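Local coordinates for protein ofchtiv-allosamidin (Ostrinia furnacalis, PDB 6JMB) that probably hydrolyses chitin as a group IV insect chitinase of glycosyl hydrolase family 18, and binds the inhibitor allosamidin in its active-site cleft, at residues H205-E213 against S221-A229; V324-N335 against T366-T376. One frame throughout, in Å; residues are numbered along the deposited sequence.

Contact 1 of 2, residues H205-E213 against S221-A229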
ATOM      1  N   HIS A 205      -9.234  12.885   4.492  1.00  9.85           N
ATOM      2  CA  HIS A 205      -9.373  11.439   4.459  1.00  9.41           C
ATOM      3  C   HIS A 205      -8.131  10.776   3.886  1.00  9.68           C
ATOM      4  O   HIS A 205      -7.504  11.278   2.947  1.00 10.10           O
ATOM      5  CB  HIS A 205     -10.605  11.023   3.658  1.00  9.61           C
ATOM      6  CG  HIS A 205     -11.883  11.579   4.203  1.00  9.48           C
ATOM      7  ND1 HIS A 205     -12.315  11.342   5.489  1.00 10.03           N
ATOM      8  CD2 HIS A 205     -12.820  12.370   3.630  1.00 10.42           C
ATOM      9  CE1 HIS A 205     -13.468  11.959   5.684  1.00 10.37           C
ATOM     10  NE2 HIS A 205     -13.797  12.587   4.569  1.00 10.30           N
ATOM     11  N   ASN A 206      -7.794   9.631   4.464  1.00  8.92           N
ATOM     12  CA  ASN A 206      -6.662   8.847   3.991  1.00  8.98           C
ATOM     13  C   ASN A 206      -6.930   8.306   2.592  1.00  8.78           C
ATOM     14  O   ASN A 206      -6.027   8.276   1.745  1.00  9.29           O
ATOM     15  CB  ASN A 206      -6.439   7.716   4.997  1.00 10.52           C
ATOM     16  CG  ASN A 206      -5.201   6.896   4.721  1.00  9.23           C
ATOM     17  OD1 ASN A 206      -4.180   7.398   4.247  1.00 10.45           O
ATOM     18  ND2 ASN A 206      -5.275   5.614   5.056  1.00 10.68           N
ATOM     19  N   ALA A 207      -8.170   7.905   2.322  1.00  8.85           N
ATOM     20  CA  ALA A 207      -8.511   7.332   1.026  1.00  8.67           C
ATOM     21  C   ALA A 207      -9.941   7.680   0.636  1.00  9.42           C
ATOM     22  O   ALA A 207     -10.775   6.783   0.462  1.00 10.24           O
ATOM     23  CB  ALA A 207      -8.313   5.814   1.065  1.00 10.44           C
ATOM     24  N   PRO A 208     -10.265   8.958   0.460  1.00  9.56           N
ATOM     25  CA  PRO A 208     -11.613   9.304  -0.006  1.00  9.96           C
ATOM     26  C   PRO A 208     -11.810   8.806  -1.429  1.00  9.65           C
ATOM     27  O   PRO A 208     -10.908   8.894  -2.262  1.00  9.86           O
ATOM     28  CB  PRO A 208     -11.611  10.835   0.039  1.00  9.56           C
ATOM     29  CG  PRO A 208     -10.179  11.206  -0.225  1.00  9.97           C
ATOM     30  CD  PRO A 208      -9.331  10.102   0.377  1.00 10.08           C
ATOM     31  N   LEU A 209     -13.003   8.274  -1.705  1.00  9.90           N
ATOM     32  CA  LEU A 209     -13.295   7.796  -3.051  1.00 10.93           C
ATOM     33  C   LEU A 209     -13.528   8.959  -4.008  1.00 11.32           C
ATOM     34  O   LEU A 209     -13.005   8.967  -5.130  1.00 12.77           O
ATOM     35  CB  LEU A 209     -14.517   6.878  -3.008  1.00 14.19           C
ATOM     36  CG  LEU A 209     -14.786   5.913  -4.159  1.00 19.34           C
ATOM     37  CD1 LEU A 209     -13.518   5.183  -4.570  1.00 19.05           C
ATOM     38  CD2 LEU A 209     -15.858   4.919  -3.722  1.00 16.91           C
ATOM     39  N   PHE A 210     -14.294   9.954  -3.575  1.00 11.10           N
ATOM     40  CA  PHE A 210     -14.661  11.093  -4.410  1.00 10.91           C
ATOM     41  C   PHE A 210     -14.337  12.365  -3.630  1.00 12.55           C
ATOM     42  O   PHE A 210     -13.593  12.348  -2.642  1.00 12.08           O
ATOM     43  CB  PHE A 210     -16.148  11.016  -4.789  1.00 11.67           C
ATOM     44  CG  PHE A 210     -16.549   9.722  -5.432  1.00 11.83           C
ATOM     45  CD1 PHE A 210     -16.129   9.414  -6.719  1.00 13.05           C
ATOM     46  CD2 PHE A 210     -17.362   8.821  -4.761  1.00 13.03           C
ATOM     47  CE1 PHE A 210     -16.506   8.222  -7.319  1.00 14.04           C
ATOM     48  CE2 PHE A 210     -17.749   7.630  -5.358  1.00 14.68           C
ATOM     49  CZ  PHE A 210     -17.318   7.328  -6.638  1.00 13.89           C
ATOM     50  N   ILE A 211     -14.914  13.490  -4.062  1.00 12.74           N
ATOM     51  CA  ILE A 211     -14.809  14.760  -3.344  1.00 11.79           C
ATOM     52  C   ILE A 211     -15.189  14.565  -1.878  1.00 10.81           C
ATOM     53  O   ILE A 211     -16.034  13.723  -1.552  1.00 11.87           O
ATOM     54  CB  ILE A 211     -15.671  15.845  -4.024  1.00 13.17           C
ATOM     55  CG1 ILE A 211     -15.331  17.236  -3.492  1.00 14.02           C
ATOM     56  CG2 ILE A 211     -17.166  15.550  -3.852  1.00 15.31           C
ATOM     57  CD1 ILE A 211     -15.891  18.356  -4.372  1.00 15.59           C
ATOM     58  N   SER A 212     -14.549  15.320  -0.989  1.00 11.11           N
ATOM     59  CA  SER A 212     -14.770  15.249   0.448  1.00 12.53           C
ATOM     60  C   SER A 212     -15.501  16.490   0.946  1.00 11.97           C
ATOM     61  O   SER A 212     -15.473  17.553   0.316  1.00 13.46           O
ATOM     62  CB  SER A 212     -13.437  15.146   1.197  1.00 13.13           C
ATOM     63  OG  SER A 212     -12.713  13.991   0.794  1.00 13.32           O
ATOM     64  N   GLU A 213     -16.148  16.343   2.104  1.00 11.52           N
ATOM     65  CA  GLU A 213     -16.741  17.491   2.780  1.00 12.16           C
ATOM     66  C   GLU A 213     -15.692  18.579   2.963  1.00 13.73           C
ATOM     67  O   GLU A 213     -14.550  18.306   3.347  1.00 12.84           O
ATOM     68  CB  GLU A 213     -17.274  17.072   4.155  1.00 12.91           C
ATOM     69  CG  GLU A 213     -18.546  16.242   4.103  1.00 13.24           C
ATOM     70  CD  GLU A 213     -18.947  15.681   5.459  1.00 14.92           C
ATOM     71  OE1 GLU A 213     -18.389  16.116   6.486  1.00 18.42           O
ATOM     72  OE2 GLU A 213     -19.825  14.799   5.507  1.00 14.89           O
ATOM     73  N   SER A 221     -11.070  17.705 -10.639  1.00 19.59           N
ATOM     74  CA  SER A 221     -10.130  16.693 -11.106  1.00 21.20           C
ATOM     75  C   SER A 221      -8.763  16.800 -10.445  1.00 17.64           C
ATOM     76  O   SER A 221      -7.981  15.846 -10.537  1.00 19.76           O
ATOM     77  CB  SER A 221      -9.973  16.777 -12.625  1.00 25.94           C
ATOM     78  OG  SER A 221      -9.321  17.977 -12.993  1.00 27.42           O
ATOM     79  N   THR A 222      -8.457  17.915  -9.784  1.00 16.56           N
ATOM     80  CA  THR A 222      -7.168  18.102  -9.132  1.00 17.06           C
ATOM     81  C   THR A 222      -7.148  17.612  -7.690  1.00 14.30           C
ATOM     82  O   THR A 222      -6.078  17.591  -7.070  1.00 15.76           O
ATOM     83  CB  THR A 222      -6.764  19.583  -9.159  1.00 19.90           C
ATOM     84  OG1 THR A 222      -7.626  20.337  -8.293  1.00 20.14           O
ATOM     85  CG2 THR A 222      -6.849  20.140 -10.576  1.00 20.46           C
ATOM     86  N   LEU A 223      -8.296  17.220  -7.139  1.00 14.21           N
ATOM     87  CA  LEU A 223      -8.343  16.799  -5.748  1.00 13.28           C
ATOM     88  C   LEU A 223      -7.693  15.431  -5.578  1.00 11.55           C
ATOM     89  O   LEU A 223      -7.649  14.618  -6.505  1.00 12.90           O
ATOM     90  CB  LEU A 223      -9.793  16.749  -5.259  1.00 12.86           C
ATOM     91  CG  LEU A 223     -10.549  18.085  -5.307  1.00 14.75           C
ATOM     92  CD1 LEU A 223     -12.033  17.851  -5.057  1.00 15.97           C
ATOM     93  CD2 LEU A 223      -9.994  19.075  -4.303  1.00 15.68           C
ATOM     94  N   TYR A 224      -7.185  15.178  -4.377  1.00 12.61           N
ATOM     95  CA  TYR A 224      -6.516  13.910  -4.083  1.00 10.74           C
ATOM     96  C   TYR A 224      -7.564  12.909  -3.618  1.00 11.24           C
ATOM     97  O   TYR A 224      -7.923  12.874  -2.438  1.00 13.84           O
ATOM     98  CB  TYR A 224      -5.447  14.099  -3.016  1.00 12.29           C
ATOM     99  CG  TYR A 224      -4.309  15.038  -3.365  1.00 13.24           C
ATOM    100  CD1 TYR A 224      -4.080  15.461  -4.668  1.00 12.90           C
ATOM    101  CD2 TYR A 224      -3.457  15.499  -2.367  1.00 18.44           C
ATOM    102  CE1 TYR A 224      -3.023  16.317  -4.967  1.00 14.88           C
ATOM    103  CE2 TYR A 224      -2.409  16.352  -2.654  1.00 19.23           C
ATOM    104  CZ  TYR A 224      -2.199  16.757  -3.954  1.00 20.01           C
ATOM    105  OH  TYR A 224      -1.154  17.610  -4.237  1.00 22.72           O
ATOM    106  N   ASN A 225      -8.070  12.095  -4.542  1.00 10.50           N
ATOM    107  CA  ASN A 225      -9.006  11.043  -4.173  1.00 10.39           C
ATOM    108  C   ASN A 225      -8.811   9.831  -5.082  1.00 10.20           C
ATOM    109  O   ASN A 225      -8.115   9.886  -6.102  1.00 10.80           O
ATOM    110  CB  ASN A 225     -10.457  11.553  -4.082  1.00 11.62           C
ATOM    111  CG  ASN A 225     -10.960  12.169  -5.380  1.00 11.40           C
ATOM    112  OD1 ASN A 225     -10.886  11.557  -6.443  1.00 11.68           O
ATOM    113  ND2 ASN A 225     -11.498  13.385  -5.286  1.00 13.40           N
ATOM    114  N   VAL A 226      -9.413   8.715  -4.667  1.00  9.36           N
ATOM    115  CA  VAL A 226      -9.194   7.436  -5.339  1.00 10.24           C
ATOM    116  C   VAL A 226      -9.694   7.491  -6.777  1.00 10.59           C
ATOM    117  O   VAL A 226      -9.021   7.025  -7.704  1.00 10.81           O
ATOM    118  CB  VAL A 226      -9.862   6.300  -4.545  1.00 11.23           C
ATOM    119  CG1 VAL A 226      -9.760   4.980  -5.303  1.00 12.14           C
ATOM    120  CG2 VAL A 226      -9.239   6.186  -3.155  1.00 12.28           C
ATOM    121  N   ASN A 227     -10.889   8.045  -6.984  1.00  9.99           N
ATOM    122  CA  ASN A 227     -11.448   8.110  -8.331  1.00 10.63           C
ATOM    123  C   ASN A 227     -10.543   8.900  -9.275  1.00 10.64           C
ATOM    124  O   ASN A 227     -10.275   8.467 -10.404  1.00 10.46           O
ATOM    125  CB  ASN A 227     -12.856   8.706  -8.281  1.00 11.25           C
ATOM    126  CG  ASN A 227     -13.443   8.941  -9.655  1.00 11.72           C
ATOM    127  OD1 ASN A 227     -13.636   8.012 -10.441  1.00 13.48           O
ATOM    128  ND2 ASN A 227     -13.756  10.198  -9.943  1.00 14.67           N
ATOM    129  N   ASN A 228     -10.047  10.057  -8.827  1.00 10.53           N
ATOM    130  CA  ASN A 228      -9.179  10.846  -9.697  1.00 10.87           C
ATOM    131  C   ASN A 228      -7.907  10.082 -10.042  1.00 10.81           C
ATOM    132  O   ASN A 228      -7.449  10.113 -11.191  1.00 11.59           O
ATOM    133  CB  ASN A 228      -8.843  12.188  -9.050  1.00 12.34           C
ATOM    134  CG  ASN A 228      -9.977  13.189  -9.157  1.00 13.25           C
ATOM    135  OD1 ASN A 228     -10.862  13.064 -10.006  1.00 15.60           O
ATOM    136  ND2 ASN A 228      -9.955  14.185  -8.290  1.00 12.93           N
ATOM    137  N   ALA A 229      -7.344   9.361  -9.070  1.00  9.48           N
ATOM    138  CA  ALA A 229      -6.109   8.624  -9.311  1.00 10.76           C
ATOM    139  C   ALA A 229      -6.335   7.467 -10.273  1.00 10.06           C
ATOM    140  O   ALA A 229      -5.561   7.274 -11.217  1.00 10.46           O
ATOM    141  CB  ALA A 229      -5.540   8.110  -7.988  1.00 10.34           C
TER

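Contact 2 of 2, residues V324-N335 against T366-T376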
ATOM      1  N   VAL A 324     -15.610  -1.859   7.131  1.00 11.97           N
ATOM      2  CA  VAL A 324     -16.194  -2.824   6.198  1.00 12.73           C
ATOM      3  C   VAL A 324     -17.054  -2.118   5.157  1.00 11.71           C
ATOM      4  O   VAL A 324     -16.997  -2.439   3.964  1.00 10.88           O
ATOM      5  CB  VAL A 324     -16.971  -3.909   6.965  1.00 12.88           C
ATOM      6  CG1 VAL A 324     -17.931  -4.665   6.031  1.00 11.98           C
ATOM      7  CG2 VAL A 324     -15.999  -4.859   7.664  1.00 13.51           C
ATOM      8  N   GLU A 325     -17.835  -1.125   5.588  1.00 12.33           N
ATOM      9  CA  GLU A 325     -18.724  -0.423   4.670  1.00 11.90           C
ATOM     10  C   GLU A 325     -17.945   0.378   3.632  1.00 11.65           C
ATOM     11  O   GLU A 325     -18.273   0.348   2.441  1.00 12.41           O
ATOM     12  CB  GLU A 325     -19.678   0.465   5.472  1.00 15.96           C
ATOM     13  CG  GLU A 325     -20.412  -0.297   6.583  1.00 27.06           C
ATOM     14  CD  GLU A 325     -19.771  -0.133   7.964  1.00 36.56           C
ATOM     15  OE1 GLU A 325     -18.762  -0.815   8.272  1.00 19.87           O
ATOM     16  OE2 GLU A 325     -20.296   0.680   8.758  1.00 43.16           O
ATOM     17  N   SER A 326     -16.898   1.095   4.050  1.00 11.76           N
ATOM     18  CA  SER A 326     -16.140   1.871   3.075  1.00 11.77           C
ATOM     19  C   SER A 326     -15.289   0.976   2.185  1.00 10.84           C
ATOM     20  O   SER A 326     -15.094   1.284   1.007  1.00 11.36           O
ATOM     21  CB  SER A 326     -15.298   2.953   3.764  1.00 11.68           C
ATOM     22  OG  SER A 326     -14.223   2.394   4.507  1.00 12.21           O
ATOM     23  N   MET A 327     -14.787  -0.135   2.727  1.00 11.22           N
ATOM     24  CA  MET A 327     -14.085  -1.112   1.902  1.00 10.27           C
ATOM     25  C   MET A 327     -15.012  -1.679   0.835  1.00 11.54           C
ATOM     26  O   MET A 327     -14.609  -1.857  -0.319  1.00 12.27           O
ATOM     27  CB  MET A 327     -13.534  -2.233   2.791  1.00 13.52           C
ATOM     28  CG  MET A 327     -12.460  -3.090   2.155  1.00 14.58           C
ATOM     29  SD  MET A 327     -11.027  -2.128   1.638  1.00 15.62           S
ATOM     30  CE  MET A 327     -10.366  -1.565   3.206  1.00 17.92           C
ATOM     31  N   THR A 328     -16.269  -1.947   1.201  1.00 10.69           N
ATOM     32  CA  THR A 328     -17.247  -2.431   0.227  1.00 11.12           C
ATOM     33  C   THR A 328     -17.420  -1.431  -0.914  1.00 12.14           C
ATOM     34  O   THR A 328     -17.409  -1.804  -2.094  1.00 12.36           O
ATOM     35  CB  THR A 328     -18.583  -2.711   0.922  1.00 12.59           C
ATOM     36  OG1 THR A 328     -18.399  -3.762   1.883  1.00 13.55           O
ATOM     37  CG2 THR A 328     -19.639  -3.163  -0.097  1.00 12.85           C
ATOM     38  N   ALA A 329     -17.563  -0.147  -0.578  1.00 12.03           N
ATOM     39  CA  ALA A 329     -17.697   0.877  -1.609  1.00 11.02           C
ATOM     40  C   ALA A 329     -16.471   0.922  -2.511  1.00 11.46           C
ATOM     41  O   ALA A 329     -16.593   1.100  -3.729  1.00 12.22           O
ATOM     42  CB  ALA A 329     -17.963   2.247  -0.970  1.00 12.68           C
ATOM     43  N   LYS A 330     -15.281   0.763  -1.933  1.00 11.20           N
ATOM     44  CA  LYS A 330     -14.058   0.786  -2.728  1.00 10.81           C
ATOM     45  C   LYS A 330     -14.008  -0.383  -3.706  1.00 10.85           C
ATOM     46  O   LYS A 330     -13.643  -0.207  -4.874  1.00 10.64           O
ATOM     47  CB  LYS A 330     -12.843   0.764  -1.799  1.00 11.22           C
ATOM     48  CG  LYS A 330     -12.483   2.141  -1.224  1.00 12.92           C
ATOM     49  CD  LYS A 330     -11.490   2.043  -0.066  1.00 12.68           C
ATOM     50  CE  LYS A 330     -10.935   3.410   0.335  1.00 12.73           C
ATOM     51  NZ  LYS A 330     -11.972   4.282   0.975  1.00 12.61           N
ATOM     52  N   VAL A 331     -14.368  -1.586  -3.252  1.00 10.98           N
ATOM     53  CA  VAL A 331     -14.280  -2.740  -4.141  1.00 11.08           C
ATOM     54  C   VAL A 331     -15.375  -2.685  -5.199  1.00 12.62           C
ATOM     55  O   VAL A 331     -15.164  -3.086  -6.351  1.00 12.84           O
ATOM     56  CB  VAL A 331     -14.273  -4.054  -3.340  1.00 10.84           C
ATOM     57  CG1 VAL A 331     -14.100  -5.245  -4.277  1.00 13.14           C
ATOM     58  CG2 VAL A 331     -13.147  -4.033  -2.315  1.00 12.75           C
ATOM     59  N   GLU A 332     -16.552  -2.165  -4.838  1.00 11.52           N
ATOM     60  CA  GLU A 332     -17.601  -1.965  -5.834  1.00 12.58           C
ATOM     61  C   GLU A 332     -17.154  -0.989  -6.915  1.00 12.51           C
ATOM     62  O   GLU A 332     -17.429  -1.197  -8.105  1.00 13.42           O
ATOM     63  CB  GLU A 332     -18.897  -1.513  -5.154  1.00 14.27           C
ATOM     64  CG  GLU A 332     -19.574  -2.657  -4.404  1.00 15.83           C
ATOM     65  CD  GLU A 332     -20.742  -2.224  -3.545  1.00 23.35           C
ATOM     66  OE1 GLU A 332     -20.904  -1.008  -3.303  1.00 26.40           O
ATOM     67  OE2 GLU A 332     -21.498  -3.115  -3.101  1.00 24.54           O
ATOM     68  N   TYR A 333     -16.447   0.071  -6.523  1.00 12.70           N
ATOM     69  CA  TYR A 333     -15.876   0.996  -7.495  1.00 12.49           C
ATOM     70  C   TYR A 333     -14.905   0.277  -8.427  1.00 12.10           C
ATOM     71  O   TYR A 333     -14.960   0.441  -9.654  1.00 13.35           O
ATOM     72  CB  TYR A 333     -15.187   2.153  -6.760  1.00 13.52           C
ATOM     73  CG  TYR A 333     -14.485   3.114  -7.689  1.00 12.31           C
ATOM     74  CD1 TYR A 333     -13.167   2.901  -8.070  1.00 12.52           C
ATOM     75  CD2 TYR A 333     -15.144   4.219  -8.202  1.00 12.76           C
ATOM     76  CE1 TYR A 333     -12.522   3.761  -8.937  1.00 12.14           C
ATOM     77  CE2 TYR A 333     -14.504   5.093  -9.071  1.00 13.25           C
ATOM     78  CZ  TYR A 333     -13.190   4.853  -9.431  1.00 12.79           C
ATOM     79  OH  TYR A 333     -12.541   5.699 -10.302  1.00 13.02           O
ATOM     80  N   ALA A 334     -13.998  -0.524  -7.859  1.00 11.73           N
ATOM     81  CA  ALA A 334     -13.042  -1.262  -8.674  1.00 11.88           C
ATOM     82  C   ALA A 334     -13.754  -2.209  -9.632  1.00 13.23           C
ATOM     83  O   ALA A 334     -13.377  -2.312 -10.808  1.00 13.57           O
ATOM     84  CB  ALA A 334     -12.075  -2.029  -7.770  1.00 12.38           C
ATOM     85  N   ASN A 335     -14.789  -2.904  -9.151  1.00 12.60           N
ATOM     86  CA  ASN A 335     -15.566  -3.777 -10.028  1.00 13.45           C
ATOM     87  C   ASN A 335     -16.196  -2.987 -11.167  1.00 13.93           C
ATOM     88  O   ASN A 335     -16.221  -3.450 -12.313  1.00 14.88           O
ATOM     89  CB  ASN A 335     -16.665  -4.478  -9.225  1.00 13.93           C
ATOM     90  CG  ASN A 335     -16.147  -5.623  -8.384  1.00 14.56           C
ATOM     91  OD1 ASN A 335     -15.046  -6.124  -8.607  1.00 15.84           O
ATOM     92  ND2 ASN A 335     -16.958  -6.063  -7.422  1.00 14.18           N
ATOM     93  N   THR A 366     -13.996  -8.940   3.424  1.00 10.63           N
ATOM     94  CA  THR A 366     -14.858  -8.063   2.634  1.00 11.61           C
ATOM     95  C   THR A 366     -14.340  -7.932   1.205  1.00 10.97           C
ATOM     96  O   THR A 366     -15.111  -8.030   0.242  1.00 12.39           O
ATOM     97  CB  THR A 366     -14.966  -6.690   3.300  1.00 11.43           C
ATOM     98  OG1 THR A 366     -15.613  -6.827   4.570  1.00 13.63           O
ATOM     99  CG2 THR A 366     -15.784  -5.743   2.436  1.00 12.44           C
ATOM    100  N   ILE A 367     -13.034  -7.709   1.049  1.00 11.22           N
ATOM    101  CA  ILE A 367     -12.450  -7.594  -0.285  1.00 11.24           C
ATOM    102  C   ILE A 367     -12.724  -8.851  -1.099  1.00 10.46           C
ATOM    103  O   ILE A 367     -13.176  -8.782  -2.251  1.00 11.93           O
ATOM    104  CB  ILE A 367     -10.943  -7.303  -0.186  1.00 10.60           C
ATOM    105  CG1 ILE A 367     -10.714  -5.909   0.389  1.00 11.30           C
ATOM    106  CG2 ILE A 367     -10.292  -7.428  -1.553  1.00 13.08           C
ATOM    107  CD1 ILE A 367      -9.283  -5.672   0.841  1.00 13.67           C
ATOM    108  N   ASN A 368     -12.465 -10.020  -0.508  1.00 11.42           N
ATOM    109  CA  ASN A 368     -12.643 -11.273  -1.234  1.00 12.41           C
ATOM    110  C   ASN A 368     -14.107 -11.487  -1.603  1.00 11.69           C
ATOM    111  O   ASN A 368     -14.416 -11.921  -2.719  1.00 13.56           O
ATOM    112  CB  ASN A 368     -12.116 -12.435  -0.391  1.00 12.72           C
ATOM    113  CG  ASN A 368     -10.608 -12.593  -0.498  1.00 14.04           C
ATOM    114  OD1 ASN A 368     -10.113 -13.321  -1.358  1.00 16.26           O
ATOM    115  ND2 ASN A 368      -9.872 -11.911   0.371  1.00 12.76           N
ATOM    116  N   THR A 369     -15.017 -11.174  -0.680  1.00 12.05           N
ATOM    117  CA  THR A 369     -16.444 -11.378  -0.905  1.00 13.16           C
ATOM    118  C   THR A 369     -16.961 -10.477  -2.020  1.00 13.62           C
ATOM    119  O   THR A 369     -17.661 -10.934  -2.931  1.00 13.59           O
ATOM    120  CB  THR A 369     -17.195 -11.106   0.401  1.00 14.38           C
ATOM    121  OG1 THR A 369     -16.886 -12.135   1.349  1.00 19.52           O
ATOM    122  CG2 THR A 369     -18.695 -11.069   0.171  1.00 18.40           C
ATOM    123  N   VAL A 370     -16.610  -9.191  -1.977  1.00 12.55           N
ATOM    124  CA  VAL A 370     -17.138  -8.270  -2.977  1.00 13.25           C
ATOM    125  C   VAL A 370     -16.539  -8.530  -4.357  1.00 13.51           C
ATOM    126  O   VAL A 370     -17.224  -8.369  -5.377  1.00 13.18           O
ATOM    127  CB  VAL A 370     -16.971  -6.816  -2.500  1.00 12.97           C
ATOM    128  CG1 VAL A 370     -17.524  -5.846  -3.535  1.00 15.09           C
ATOM    129  CG2 VAL A 370     -17.676  -6.628  -1.168  1.00 13.90           C
ATOM    130  N   LEU A 371     -15.268  -8.945  -4.427  1.00 12.29           N
ATOM    131  CA  LEU A 371     -14.696  -9.333  -5.715  1.00 13.89           C
ATOM    132  C   LEU A 371     -15.374 -10.581  -6.269  1.00 14.84           C
ATOM    133  O   LEU A 371     -15.648 -10.662  -7.472  1.00 17.07           O
ATOM    134  CB  LEU A 371     -13.191  -9.567  -5.586  1.00 13.39           C
ATOM    135  CG  LEU A 371     -12.321  -8.320  -5.464  1.00 13.02           C
ATOM    136  CD1 LEU A 371     -10.883  -8.726  -5.201  1.00 12.62           C
ATOM    137  CD2 LEU A 371     -12.402  -7.487  -6.730  1.00 14.10           C
ATOM    138  N   ALA A 372     -15.641 -11.568  -5.415  1.00 13.83           N
ATOM    139  CA  ALA A 372     -16.282 -12.793  -5.885  1.00 14.75           C
ATOM    140  C   ALA A 372     -17.709 -12.532  -6.343  1.00 15.25           C
ATOM    141  O   ALA A 372     -18.156 -13.089  -7.354  1.00 16.52           O
ATOM    142  CB  ALA A 372     -16.262 -13.855  -4.788  1.00 15.79           C
ATOM    143  N   GLU A 373     -18.439 -11.680  -5.620  1.00 14.08           N
ATOM    144  CA  GLU A 373     -19.834 -11.425  -5.959  1.00 14.12           C
ATOM    145  C   GLU A 373     -19.989 -10.542  -7.189  1.00 15.96           C
ATOM    146  O   GLU A 373     -21.031 -10.607  -7.855  1.00 16.77           O
ATOM    147  CB  GLU A 373     -20.564 -10.832  -4.752  1.00 15.51           C
ATOM    148  CG  GLU A 373     -20.595 -11.800  -3.575  1.00 18.55           C
ATOM    149  CD  GLU A 373     -21.254 -11.234  -2.332  1.00 23.07           C
ATOM    150  OE1 GLU A 373     -21.636 -10.044  -2.334  1.00 28.55           O
ATOM    151  OE2 GLU A 373     -21.387 -11.994  -1.349  1.00 18.42           O
ATOM    152  N   GLY A 374     -18.981  -9.734  -7.513  1.00 15.67           N
ATOM    153  CA  GLY A 374     -19.032  -8.870  -8.673  1.00 15.77           C
ATOM    154  C   GLY A 374     -19.897  -7.639  -8.529  1.00 16.72           C
ATOM    155  O   GLY A 374     -20.181  -6.987  -9.541  1.00 21.19           O
ATOM    156  N   SER A 375     -20.313  -7.287  -7.312  1.00 17.77           N
ATOM    157  CA  SER A 375     -21.192  -6.137  -7.116  1.00 20.07           C
ATOM    158  C   SER A 375     -20.531  -4.865  -7.631  1.00 20.81           C
ATOM    159  O   SER A 375     -19.362  -4.598  -7.343  1.00 17.86           O
ATOM    160  CB  SER A 375     -21.512  -5.981  -5.630  1.00 23.30           C
ATOM    161  OG  SER A 375     -22.124  -7.152  -5.118  1.00 28.48           O
ATOM    162  N   THR A 376     -21.280  -4.078  -8.393  1.00 22.76           N
ATOM    163  CA  THR A 376     -20.747  -2.831  -8.935  1.00 23.71           C
ATOM    164  C   THR A 376     -21.463  -1.633  -8.327  1.00 27.98           C
ATOM    165  O   THR A 376     -21.023  -0.495  -8.483  1.00 31.98           O
ATOM    166  CB  THR A 376     -20.872  -2.773 -10.467  1.00 28.89           C
ATOM    167  OG1 THR A 376     -22.255  -2.874 -10.834  1.00 32.91           O
ATOM    168  CG2 THR A 376     -20.087  -3.908 -11.117  1.00 25.71           C
TER
HETATM  169  O   HOH W   1     -15.446  -8.913  -9.510  1.00 23.29           O

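Contact 1 of 2, residues H205-E213 against S221-A229
Asn-225 faces Pro-208 and Leu-209 with CG placed between its own backbone N and carbonyl carbon (chi1 58°). This turn sends the amide back over the helix start, where OD1 accepts from Asn-228 N at 2.9 Å as the N-cap. Its CB lies 3.3 Å from Pro-208 O. Its ND2 passes beside the backbone of Phe-210. Asn-227 takes another course. Its CG is anti to the backbone N (chi1 174°), which lays CB and the amide obliquely against the Phe-210 ring, with Asn-227 CB 3.7 Å from Phe-210 CD1. Asn-227 OD1 is hydrogen-bonded to Tyr-333 OH.

Two backbone bonds join the segments. Val-226 N gives a nearly straight bond of 2.8 Å to Pro-208 O. Asn-227 N reaches Leu-209 O at 3.0 Å. The N-H groups of Val-226 and Asn-227, at the helix start, are thus taken by loop carbonyls. Side chains close the contact around these bonds. Leu-209 CD1 meets CB of Val-226 at 3.8 Å, and Leu-209 CG lies over one face of the Phe-210 ring, toward its rim. At the other end, Ile-211 CG1 touches Leu-223 CD1 at 3.7 Å.

The loop 205-213 follows strand 187-190 and packs on the start of helix 226-235. Val-226 also touches Met-245 of strand 243-256. Tyr-333 of helix 324-336 packs on Leu-209 and Phe-210.

Contact 2 of 2, residues V324-N335 against T366-T376
Val-370 packs as a knob into a hole formed by Thr-328, Val-331, Glu-332 and Asn-335. Its CG1 is anti to the backbone N (chi1 -180°) and meets Val-331 CG1 at 3.6 Å. Its CG2 turns to the methyl of Thr-328. Val-331 CG1 also touches Leu-371 CD2. Met-327 is bent at chi2 and chi3, and its CG and SD cross Ile-367 at a slant. Met-327 CG is 3.8 Å from Ile-367 CG1.

Thr-328 OG1 bonds back to Val-324 O in its own helix. Thr-366 CG2 sits 3.3 Å from Thr-328 OG1. Thr-366 OG1 lies beside the methyls of Val-324 but bonds to Pro-362 O.

In Asn-335, CG is anti to the carbonyl carbon (chi1 -77°). This carries ND2 to Ser-375 O at 2.8 Å and Val-370 O at 3.1 Å, both acceptors close to the amide plane. The second bond comes from above the carbonyl plane of Val-370, while Gly-374 N approaches from the opposite face. A water bridges Asn-335 OD1 and Leu-371 O. Shortening Asn-335 to an alanine would remove both ND2 bonds and the water link, and is likely to leave Ser-375 O without its mate here and the turn after helix 362-373 less firmly tied.

Gly-374, the first residue after that helix, has positive phi. The axes of segments 324-335 and 366-373 lie 35° apart, with a closest approach of 9.3 Å. Val-331 and Ile-367 reach Ile-342 of strand 341-345. Helices side by side over the outside of the barrel strands are as expected for a family 18 TIM barrel.

Helix 324-336 joins the two contacts by using different sides. Contact 2 packs one side on helix 362-373, while Lys-330 and Tyr-333 turn to contact 1. Tyr-333 OH lies 2.6 Å from Asn-227 OD1, and Lys-330 NZ lies 2.8 Å from Ala-207 O; both are probable hydrogen bonds. Leu-209 CD2 also rests 3.9 Å from Ala-329 O. The contact centres are about 18 Å apart. Neither contact lines the inhibitor pocket: the side chains of Ala-207 and Ile-367 are about 11 Å and 12 Å from the allosamizoline. Asn-206 is linked to the pocket more directly, since its OD1 accepts from the backbone N of Asp-194, a pocket residue.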